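Local coordinates for protein SusD homolog (Bacteroides thetaiotaomicron VPI-5482, PDB 3IV0) that is of unknown specific function but, as a SusD-family outer-membrane protein of Bacteroides, probably binds carbohydrate at the cell surface, at residues A[17-22]-A[113-118]; A[212-217]-A[226-231]; A[245-250]-A[396-401]; A[303-308]-A[329-334]. One frame throughout, in Å; residues are numbered along the deposited sequence. Where two conformers were deposited one is given.

Contact 1: A[17-22]-A[113-118]; sequences GNETNA and PGMDEL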
# COMPACT_ATOMS: atom_id res chain seq x y z
N GLY A 17 32.98 5.42 -10.95
CA GLY A 17 32.05 4.29 -11.10
C GLY A 17 31.54 4.11 -12.52
O GLY A 17 32.14 4.57 -13.49
N ASN A 18 30.38 3.48 -12.64
CA ASN A 18 29.84 3.08 -13.92
C ASN A 18 28.36 2.76 -13.74
O ASN A 18 27.89 2.76 -12.60
CB ASN A 18 30.58 1.84 -14.44
CG ASN A 18 30.64 0.72 -13.40
OD1 ASN A 18 29.62 0.28 -12.86
ND2 ASN A 18 31.84 0.25 -13.11
N GLU A 19 27.64 2.53 -14.83
CA GLU A 19 26.21 2.22 -14.80
C GLU A 19 25.88 1.07 -13.86
O GLU A 19 24.87 1.10 -13.16
CB GLU A 19 25.66 1.89 -16.20
CG GLU A 19 24.18 1.43 -16.24
CD GLU A 19 23.66 1.12 -17.65
OE1 GLU A 19 24.16 1.73 -18.64
OE2 GLU A 19 22.72 0.28 -17.77
N THR A 20 26.69 0.02 -13.89
CA THR A 20 26.41 -1.17 -13.09
C THR A 20 26.41 -0.85 -11.60
O THR A 20 25.50 -1.26 -10.85
CB THR A 20 27.46 -2.27 -13.43
OG1 THR A 20 27.30 -2.61 -14.81
CG2 THR A 20 27.24 -3.49 -12.58
N ASN A 21 27.38 -0.07 -11.14
CA ASN A 21 27.46 0.28 -9.74
C ASN A 21 26.36 1.28 -9.36
O ASN A 21 25.78 1.19 -8.27
CB ASN A 21 28.84 0.82 -9.42
CG ASN A 21 29.90 -0.24 -9.61
OD1 ASN A 21 29.59 -1.41 -9.86
ND2 ASN A 21 31.16 0.16 -9.48
N ALA A 22 26.04 2.19 -10.26
CA ALA A 22 24.94 3.12 -10.00
C ALA A 22 23.63 2.35 -9.89
O ALA A 22 22.81 2.66 -9.01
CB ALA A 22 24.84 4.20 -11.08
N PRO A 113 31.23 8.68 -14.97
CA PRO A 113 31.80 9.00 -16.28
C PRO A 113 31.22 8.21 -17.45
O PRO A 113 31.27 7.00 -17.47
CB PRO A 113 33.30 8.74 -16.09
CG PRO A 113 33.41 7.80 -14.98
CD PRO A 113 32.21 8.06 -14.07
N GLY A 114 30.63 8.94 -18.39
CA GLY A 114 30.20 8.40 -19.68
C GLY A 114 29.12 7.34 -19.69
O GLY A 114 29.00 6.60 -20.67
N MSE A 115 28.31 7.24 -18.64
CA MSE A 115 27.27 6.22 -18.68
C MSE A 115 26.16 6.64 -19.62
O MSE A 115 26.03 7.82 -19.99
CB MSE A 115 26.74 5.84 -17.30
CG MSE A 115 25.91 6.89 -16.66
SE MSE A 115 25.05 6.50 -14.89
CE MSE A 115 23.66 5.53 -15.43
N ASP A 116 25.36 5.67 -20.01
CA ASP A 116 24.22 5.88 -20.87
C ASP A 116 23.30 6.95 -20.28
O ASP A 116 22.86 6.81 -19.14
CB ASP A 116 23.49 4.55 -21.02
CG ASP A 116 22.40 4.58 -22.07
OD1 ASP A 116 21.31 5.13 -21.81
OD2 ASP A 116 22.61 4.01 -23.15
N GLU A 117 22.98 7.99 -21.04
CA GLU A 117 22.20 9.08 -20.48
C GLU A 117 20.74 8.73 -20.27
O GLU A 117 20.10 9.33 -19.39
CB GLU A 117 22.34 10.34 -21.34
CG GLU A 117 23.75 10.92 -21.34
CD GLU A 117 24.19 11.46 -19.97
OE1 GLU A 117 23.37 11.52 -19.03
OE2 GLU A 117 25.37 11.84 -19.85
N LEU A 118 20.19 7.81 -21.05
CA LEU A 118 18.82 7.36 -20.82
C LEU A 118 18.79 6.63 -19.49
O LEU A 118 17.86 6.88 -18.67
CB LEU A 118 18.32 6.45 -21.95
CG LEU A 118 16.90 5.90 -21.78
CD1 LEU A 118 15.88 7.02 -21.67
CD2 LEU A 118 16.58 4.95 -22.95
O HOH W 1 26.21 3.09 -19.34
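Two capped helix N termini, those of helices 19-39 and 117-142, come together here at the periphery of the chain. Asparagine and aspartate suit the cap positions because their short side chains carry an oxygen back to N-H groups of the first turn. N18 OD1 accepts from N21 N at 2.8 Å, the donor lying nearly along the C=O axis. D116 OD1 receives L118 N in a weak, bent bond (3.0 Å, 121°) and also takes K119 N.

The long side chain of E19 spans the gap. Its CG is anti to the backbone N (chi1 175°) and the chain stays extended beyond, so E19 runs alongside D116 in the same direction, with OE1 3.8 Å from D116 CB. One water joins them: it donates to E19 OE1 at 2.6 Å and accepts from D116 N at 2.8 Å. The two carboxylates are turned 70° apart, and their repulsion is probably softened by K119, whose NZ forms a salt bridge with E19 OE2.

Beneath these polar groups, selenomethionine M115 is buried, its SE 4.5 Å from A22 CB; a flexible apolar chain fits a site that F123 also lines. P113 closes the other end, its CD 3.5 Å from G17 O. Asx side chains at the N-cap are a standard way to begin a helix, and the motif occurs twice in this starch-binding, outer-membrane-associating region, whose family is grouped with TPR proteins.

Contact 2: A[212-217]-A[226-231]; sequences INLWLV and QYYRNV
Segments 212-217 and 226-231 are helical and run nearly antiparallel, their axes 8.6 Å apart at closest and their directions 161° apart. The backbones come nearest at N213 and Y227, whose CA atoms are 5.1 Å apart.

Y227 lies between the helices with L216 CB squarely over one face of its ring, 3.5 Å from the centroid, a CH-pi contact. At the ring edge, N213 OD1 sits 3.4 Å from Y227 CD1. A tyrosine suits the place because its apolar ring fills the interface while its OH reaches D220 and Q167 beyond it. An alanine here would lose the ring over L216 and the hydroxyl bonds, and would probably loosen the packing of the two helices.

The pair forms a helical hairpin, consistent with the TPR kinship of SusD proteins, since helices 202-219 and 224-238 follow one another through a short turn. Asparagine links the two partners on one flank: N230 ND2 donates to N213 OD1 at 2.8 Å and a nearly straight 166°, the donor standing 27° above the acceptor's carbonyl plane. N213 ND2 turns back to M209 O, so both ends of this buried amide are satisfied. Q226 NE2 in turn holds N230 OD1 and fixes that amide's rotation.

On the other flank, V217 lies along one face of the Y228 ring, with CG2 over its centre, 3.8 Å from the centroid, and V217 CG1 3.4 Å from Y228 OH. L214 CD2 meets CE1 of the same ring at 3.6 Å, and helix 367-381 packs against both L214 and Y228.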
# COMPACT_ATOMS: atom_id res chain seq x y z
N ILE A 212 -1.48 10.39 -3.30
CA ILE A 212 -1.05 11.60 -2.58
C ILE A 212 -2.13 12.67 -2.68
O ILE A 212 -2.50 13.28 -1.66
CB ILE A 212 0.31 12.10 -3.11
CG1 ILE A 212 1.44 11.16 -2.75
CG2 ILE A 212 0.61 13.51 -2.56
CD1 ILE A 212 2.74 11.47 -3.50
N ASN A 213 -2.68 12.88 -3.87
CA ASN A 213 -3.79 13.83 -4.02
C ASN A 213 -4.95 13.48 -3.11
O ASN A 213 -5.57 14.36 -2.51
CB ASN A 213 -4.25 13.85 -5.46
CG ASN A 213 -3.46 14.83 -6.31
OD1 ASN A 213 -3.58 16.06 -6.14
ND2 ASN A 213 -2.64 14.31 -7.21
N LEU A 214 -5.30 12.21 -3.00
CA LEU A 214 -6.46 11.81 -2.20
C LEU A 214 -6.21 11.96 -0.70
O LEU A 214 -7.14 12.23 0.07
CB LEU A 214 -6.93 10.41 -2.59
CG LEU A 214 -7.51 10.37 -4.01
CD1 LEU A 214 -7.65 8.93 -4.47
CD2 LEU A 214 -8.89 11.06 -4.05
N TRP A 215 -4.96 11.88 -0.26
CA TRP A 215 -4.61 12.19 1.11
C TRP A 215 -4.72 13.70 1.32
O TRP A 215 -5.18 14.15 2.37
CB TRP A 215 -3.22 11.62 1.53
CG TRP A 215 -3.36 10.24 1.98
CD1 TRP A 215 -3.62 9.16 1.20
CD2 TRP A 215 -3.30 9.77 3.32
NE1 TRP A 215 -3.76 8.04 1.99
CE2 TRP A 215 -3.55 8.39 3.30
CE3 TRP A 215 -3.04 10.39 4.55
CZ2 TRP A 215 -3.58 7.63 4.48
CZ3 TRP A 215 -3.06 9.64 5.70
CH2 TRP A 215 -3.33 8.28 5.66
N LEU A 216 -4.32 14.48 0.34
CA LEU A 216 -4.46 15.96 0.43
C LEU A 216 -5.93 16.39 0.47
O LEU A 216 -6.28 17.38 1.10
CB LEU A 216 -3.70 16.64 -0.73
CG LEU A 216 -2.18 16.65 -0.49
CD1 LEU A 216 -1.42 16.93 -1.78
CD2 LEU A 216 -1.80 17.70 0.54
N VAL A 217 -6.81 15.63 -0.15
CA VAL A 217 -8.25 15.91 -0.05
C VAL A 217 -8.69 15.93 1.40
O VAL A 217 -9.47 16.79 1.80
CB VAL A 217 -9.08 14.83 -0.84
CG1 VAL A 217 -10.56 14.84 -0.37
CG2 VAL A 217 -8.97 15.09 -2.32
N GLN A 226 -9.40 20.91 -6.46
CA GLN A 226 -8.23 20.79 -7.26
C GLN A 226 -7.57 19.41 -7.12
O GLN A 226 -7.13 18.86 -8.09
CB GLN A 226 -7.19 21.87 -6.95
CG GLN A 226 -6.03 21.87 -7.92
CD GLN A 226 -6.46 22.10 -9.37
OE1 GLN A 226 -7.06 23.13 -9.68
NE2 GLN A 226 -6.20 21.12 -10.25
N TYR A 227 -7.47 18.89 -5.91
CA TYR A 227 -6.86 17.56 -5.77
C TYR A 227 -7.67 16.50 -6.51
O TYR A 227 -7.09 15.63 -7.19
CB TYR A 227 -6.69 17.20 -4.29
CG TYR A 227 -5.80 18.19 -3.53
CD1 TYR A 227 -4.57 18.55 -4.01
CD2 TYR A 227 -6.20 18.73 -2.30
CE1 TYR A 227 -3.75 19.46 -3.31
CE2 TYR A 227 -5.38 19.64 -1.62
CZ TYR A 227 -4.19 19.99 -2.15
OH TYR A 227 -3.35 20.88 -1.48
N TYR A 228 -8.98 16.52 -6.40
CA TYR A 228 -9.80 15.59 -7.14
C TYR A 228 -9.64 15.78 -8.65
O TYR A 228 -9.52 14.81 -9.39
CB TYR A 228 -11.28 15.73 -6.75
CG TYR A 228 -11.69 15.06 -5.45
CD1 TYR A 228 -11.40 13.73 -5.18
CD2 TYR A 228 -12.47 15.74 -4.52
CE1 TYR A 228 -11.86 13.12 -4.03
CE2 TYR A 228 -12.92 15.14 -3.38
CZ TYR A 228 -12.63 13.82 -3.13
OH TYR A 228 -13.10 13.21 -1.98
N ARG A 229 -9.56 17.02 -9.12
CA ARG A 229 -9.30 17.25 -10.52
C ARG A 229 -7.97 16.68 -10.96
O ARG A 229 -7.80 16.19 -12.09
CB ARG A 229 -9.41 18.76 -10.84
CG ARG A 229 -10.81 19.28 -10.89
CD ARG A 229 -10.81 20.77 -11.23
NE ARG A 229 -12.18 21.26 -11.32
CZ ARG A 229 -12.50 22.55 -11.37
NH1 ARG A 229 -11.55 23.48 -11.35
NH2 ARG A 229 -13.77 22.90 -11.44
N ASN A 230 -6.97 16.78 -10.09
CA ASN A 230 -5.68 16.19 -10.37
C ASN A 230 -5.81 14.68 -10.56
O ASN A 230 -5.20 14.10 -11.42
CB ASN A 230 -4.70 16.44 -9.22
CG ASN A 230 -4.24 17.90 -9.12
OD1 ASN A 230 -4.44 18.72 -10.03
ND2 ASN A 230 -3.63 18.22 -7.98
N VAL A 231 -6.60 14.04 -9.71
CA VAL A 231 -6.77 12.58 -9.82
C VAL A 231 -7.45 12.24 -11.13
O VAL A 231 -7.08 11.27 -11.80
CB VAL A 231 -7.56 12.00 -8.67
CG1 VAL A 231 -7.86 10.52 -8.89
CG2 VAL A 231 -6.83 12.20 -7.34

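Contact 3: A[245-250]-A[396-401]; sequences YSLLDI and RNRAHA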
# COMPACT_ATOMS: atom_id res chain seq x y z
N TYR A 245 -1.52 -2.12 -19.56
CA TYR A 245 -2.18 -2.58 -18.36
C TYR A 245 -3.51 -3.21 -18.71
O TYR A 245 -4.23 -2.75 -19.59
CB TYR A 245 -2.41 -1.42 -17.38
CG TYR A 245 -1.17 -0.59 -17.10
CD1 TYR A 245 0.07 -1.19 -16.93
CD2 TYR A 245 -1.25 0.78 -17.01
CE1 TYR A 245 1.20 -0.43 -16.72
CE2 TYR A 245 -0.12 1.55 -16.78
CZ TYR A 245 1.11 0.94 -16.64
OH TYR A 245 2.21 1.75 -16.43
N SER A 246 -3.87 -4.25 -17.98
CA SER A 246 -5.18 -4.85 -18.15
C SER A 246 -5.63 -5.49 -16.85
O SER A 246 -4.82 -5.74 -15.94
CB SER A 246 -5.18 -5.85 -19.29
OG SER A 246 -4.19 -6.79 -19.07
N LEU A 247 -6.92 -5.74 -16.74
CA LEU A 247 -7.47 -6.51 -15.66
C LEU A 247 -7.45 -8.00 -16.01
O LEU A 247 -8.10 -8.40 -16.98
CB LEU A 247 -8.89 -6.07 -15.38
CG LEU A 247 -9.09 -4.63 -14.91
CD1 LEU A 247 -10.58 -4.38 -14.63
CD2 LEU A 247 -8.27 -4.33 -13.71
N LEU A 248 -6.75 -8.82 -15.26
CA LEU A 248 -6.74 -10.26 -15.56
C LEU A 248 -8.07 -10.91 -15.20
O LEU A 248 -8.85 -10.42 -14.37
CB LEU A 248 -5.63 -10.96 -14.79
CG LEU A 248 -4.23 -10.92 -15.41
CD1 LEU A 248 -3.61 -9.52 -15.50
CD2 LEU A 248 -3.28 -11.89 -14.64
N ASP A 249 -8.37 -12.02 -15.85
CA ASP A 249 -9.54 -12.79 -15.47
C ASP A 249 -9.48 -13.13 -14.00
O ASP A 249 -8.42 -13.40 -13.46
CB ASP A 249 -9.63 -14.08 -16.29
CG ASP A 249 -10.04 -13.83 -17.73
OD1 ASP A 249 -10.36 -12.68 -18.07
OD2 ASP A 249 -10.04 -14.81 -18.52
N ILE A 250 -10.63 -13.11 -13.34
CA ILE A 250 -10.67 -13.40 -11.92
C ILE A 250 -10.19 -14.80 -11.58
O ILE A 250 -9.65 -15.02 -10.50
CB ILE A 250 -12.08 -13.10 -11.34
CG1 ILE A 250 -12.03 -13.00 -9.81
CG2 ILE A 250 -13.11 -14.14 -11.83
CD1 ILE A 250 -11.35 -11.72 -9.24
N ARG A 396 -16.29 -4.43 -11.44
CA ARG A 396 -17.45 -5.28 -11.15
C ARG A 396 -17.55 -6.41 -12.17
O ARG A 396 -17.77 -7.56 -11.81
CB ARG A 396 -18.74 -4.48 -11.20
CG ARG A 396 -18.88 -3.33 -10.24
CD ARG A 396 -19.14 -3.79 -8.84
NE ARG A 396 -20.49 -4.39 -8.72
CZ ARG A 396 -20.97 -4.86 -7.58
NH1 ARG A 396 -20.25 -4.89 -6.47
NH2 ARG A 396 -22.19 -5.38 -7.55
N ASN A 397 -17.41 -6.08 -13.44
CA ASN A 397 -17.54 -7.09 -14.49
C ASN A 397 -16.44 -8.15 -14.39
O ASN A 397 -16.70 -9.33 -14.58
CB ASN A 397 -17.56 -6.47 -15.89
CG ASN A 397 -18.90 -5.82 -16.26
OD1 ASN A 397 -18.92 -4.78 -16.94
ND2 ASN A 397 -20.00 -6.42 -15.85
N ARG A 398 -15.22 -7.75 -14.04
CA ARG A 398 -14.16 -8.73 -13.90
C ARG A 398 -14.48 -9.72 -12.78
O ARG A 398 -14.16 -10.91 -12.89
CB ARG A 398 -12.79 -8.03 -13.67
CG ARG A 398 -11.64 -8.98 -13.71
CD ARG A 398 -11.21 -9.50 -12.37
NE ARG A 398 -10.66 -8.45 -11.52
CZ ARG A 398 -9.43 -7.95 -11.61
NH1 ARG A 398 -8.58 -8.40 -12.51
NH2 ARG A 398 -9.07 -6.99 -10.79
N ALA A 399 -15.13 -9.25 -11.72
CA ALA A 399 -15.55 -10.10 -10.60
C ALA A 399 -16.86 -10.85 -10.85
O ALA A 399 -17.33 -11.55 -9.95
CB ALA A 399 -15.66 -9.24 -9.36
N HIS A 400 -17.47 -10.66 -12.01
CA HIS A 400 -18.78 -11.24 -12.29
C HIS A 400 -19.79 -10.81 -11.21
O HIS A 400 -20.63 -11.60 -10.77
CB HIS A 400 -18.68 -12.77 -12.46
CG HIS A 400 -17.65 -13.20 -13.44
ND1 HIS A 400 -17.61 -12.73 -14.73
CD2 HIS A 400 -16.60 -14.04 -13.31
CE1 HIS A 400 -16.59 -13.27 -15.36
NE2 HIS A 400 -15.96 -14.07 -14.53
N ALA A 401 -19.73 -9.54 -10.83
CA ALA A 401 -20.72 -8.91 -10.00
C ALA A 401 -21.62 -8.02 -10.84
O ALA A 401 -21.28 -7.64 -11.97
CB ALA A 401 -20.03 -8.10 -8.88
O HOH W 2 -12.92 -12.21 -14.93
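R398 NH1 donates to L248 O at 2.8 Å in a nearly straight bond (164°), meeting a lone pair in the carbonyl plane with the oxygen also in the guanidinium plane. CG is anti to the backbone N (chi1 -172°), but bends at chi2 and chi3 fold the chain round so that CD too passes 3.2 Å from L248 O. I250 crosses this chain at about a right angle, its CD1 3.8 Å from R398 CD; a branched aliphatic residue suits the flank of an arginine's methylenes. Its CG2 reaches H400 CD2 at 3.8 Å. A water bridges the backbones, accepting from I250 N at 2.9 Å and donating to R398 O at 2.7 Å.

Further out, E263 and E422 form salt bridges with the R398 guanidinium, which probably keep its charge in this buried site. E263 OE1 also accepts from L248 N, so one carboxylate sets both loop and arginine in place. H400, at positive phi (56°), ends the helix, with A401 N bonded to R396 O and H400 N to N397 O. This is a Schellman motif, the typical C-terminal stop of an alpha helix, here at the end of helix 385-398 in the SusD family region.

Contact 4: A[303-308]-A[329-334]; sequences SGDYLM and YSTSVS
The first turn of helix 304-310 lies directly against an irregular chain at 329-331, the CA atoms of G304 and Y329 being 4.0 Å apart. Only glycine fits so close: a CB on G304 would fall 2.0 Å from Y329 O. Its CA instead makes CA-H...O contacts, with Y329 O and S330 O each at 3.3 Å.

The ring of Y329 lies beside L307 and M308, with CG beside the backbone N (chi1 -54°). L307 O sits at the ring edge, 3.6 Å from Y329 CE1. The SE of selenomethionine M308 approaches obliquely, 5.1 Å from the ring centroid and 34° off its normal, a Met-aromatic contact. The tyrosine hydroxyl bonds to F311 O, so the ring is held at its tip as well as along its side. An alanine at Y329 would lose the ring and this bond, and would probably leave the loop less firmly fixed to helix 304-310.

Serine hydroxyls hold backbone N-H groups in both segments, at the helix N-cap and in the loop. S303 is the N-cap of the helix, its OG accepting from Y306 N at 3.0 Å and an almost straight 170°. In the loop, S330 and S332 begin successive ST turns: S330 OG accepts from S332 N at 3.0 Å, and S332 OG from S334 N at 2.9 Å. S330 O faces K339, whose NZ donates to it.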
# COMPACT_ATOMS: atom_id res chain seq x y z
N SER A 303 -14.61 -10.99 10.99
CA SER A 303 -16.02 -11.15 11.36
C SER A 303 -16.86 -11.65 10.20
O SER A 303 -16.84 -11.10 9.11
CB SER A 303 -16.54 -9.79 11.83
OG SER A 303 -17.94 -9.69 11.80
N GLY A 304 -17.69 -12.65 10.47
CA GLY A 304 -18.64 -13.12 9.48
C GLY A 304 -19.70 -12.10 9.16
O GLY A 304 -20.12 -12.01 8.02
N ASP A 305 -20.09 -11.29 10.14
CA ASP A 305 -21.04 -10.22 9.90
C ASP A 305 -20.43 -9.19 8.95
O ASP A 305 -21.10 -8.73 8.03
CB ASP A 305 -21.45 -9.54 11.20
CG ASP A 305 -22.25 -10.47 12.13
OD1 ASP A 305 -23.19 -11.14 11.67
OD2 ASP A 305 -21.90 -10.53 13.33
N TYR A 306 -19.17 -8.82 9.18
CA TYR A 306 -18.50 -7.92 8.26
C TYR A 306 -18.50 -8.46 6.83
O TYR A 306 -18.82 -7.74 5.89
CB TYR A 306 -17.07 -7.67 8.70
CG TYR A 306 -16.34 -6.73 7.77
CD1 TYR A 306 -16.79 -5.42 7.60
CD2 TYR A 306 -15.24 -7.14 7.07
CE1 TYR A 306 -16.14 -4.53 6.76
CE2 TYR A 306 -14.54 -6.23 6.22
CZ TYR A 306 -15.04 -4.94 6.08
OH TYR A 306 -14.39 -4.04 5.26
N LEU A 307 -18.16 -9.73 6.66
CA LEU A 307 -18.05 -10.30 5.33
C LEU A 307 -19.44 -10.48 4.69
O LEU A 307 -19.57 -10.40 3.48
CB LEU A 307 -17.19 -11.57 5.35
CG LEU A 307 -15.73 -11.37 5.78
CD1 LEU A 307 -15.01 -12.71 5.79
CD2 LEU A 307 -14.98 -10.34 4.90
N MSE A 308 -20.47 -10.70 5.50
CA MSE A 308 -21.83 -10.72 4.96
C MSE A 308 -22.23 -9.32 4.47
O MSE A 308 -23.05 -9.20 3.56
CB MSE A 308 -22.83 -11.22 6.01
CG MSE A 308 -22.88 -12.74 6.12
SE MSE A 308 -24.26 -13.35 7.36
CE MSE A 308 -23.41 -12.95 8.96
N TYR A 329 -18.73 -16.70 5.96
CA TYR A 329 -19.63 -15.96 6.82
C TYR A 329 -19.67 -16.43 8.28
O TYR A 329 -20.41 -15.86 9.07
CB TYR A 329 -21.06 -15.95 6.25
CG TYR A 329 -21.19 -15.45 4.82
CD1 TYR A 329 -20.66 -14.22 4.42
CD2 TYR A 329 -21.85 -16.20 3.87
CE1 TYR A 329 -20.82 -13.75 3.13
CE2 TYR A 329 -22.00 -15.75 2.58
CZ TYR A 329 -21.48 -14.50 2.21
OH TYR A 329 -21.66 -14.10 0.91
N SER A 330 -18.87 -17.44 8.61
CA SER A 330 -18.90 -18.01 9.95
C SER A 330 -18.65 -16.95 11.00
O SER A 330 -17.80 -16.06 10.83
CB SER A 330 -17.87 -19.13 10.10
OG SER A 330 -17.88 -19.60 11.45
N THR A 331 -19.40 -17.04 12.09
CA THR A 331 -19.22 -16.12 13.20
C THR A 331 -18.38 -16.78 14.29
O THR A 331 -18.17 -16.20 15.35
CB THR A 331 -20.55 -15.64 13.77
OG1 THR A 331 -21.34 -16.76 14.17
CG2 THR A 331 -21.33 -14.82 12.75
N SER A 332 -17.88 -17.98 14.02
CA SER A 332 -16.97 -18.65 14.95
C SER A 332 -15.58 -18.02 14.95
O SER A 332 -15.02 -17.72 13.89
CB SER A 332 -16.86 -20.14 14.60
OG SER A 332 -15.82 -20.76 15.35
N VAL A 333 -15.04 -17.82 16.15
CA VAL A 333 -13.63 -17.51 16.30
C VAL A 333 -12.92 -18.66 17.01
O VAL A 333 -11.89 -18.46 17.65
CB VAL A 333 -13.41 -16.21 17.09
CG1 VAL A 333 -11.92 -16.00 17.35
CG2 VAL A 333 -13.97 -15.05 16.31
N SER A 334 -13.48 -19.86 16.84
CA SER A 334 -12.97 -21.06 17.49
C SER A 334 -11.87 -21.76 16.71
O SER A 334 -11.98 -22.01 15.51
CB SER A 334 -14.10 -22.06 17.72
OG SER A 334 -15.19 -21.43 18.36

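How the contacts relate
From the N terminus, contact 1 closes a mostly helical loop of 90 residues, bringing the starts of helices 19-39 and 117-142 together. Contact 2 follows in series and closes only the short turn between helices 202-219 and 224-238. The loop after that second helix enters contact 3, which spans 145 residues to reach the end of helix 385-398. Contact 4 lies wholly within that span, folding 329-334 back on helix 304-310. No two contacts cross or touch. Contacts 1 and 4 lie on opposite sides of the chain's centre, their centres about 55 Å apart, whereas contact 3 has its centre about 26 Å from those of contacts 2 and 4.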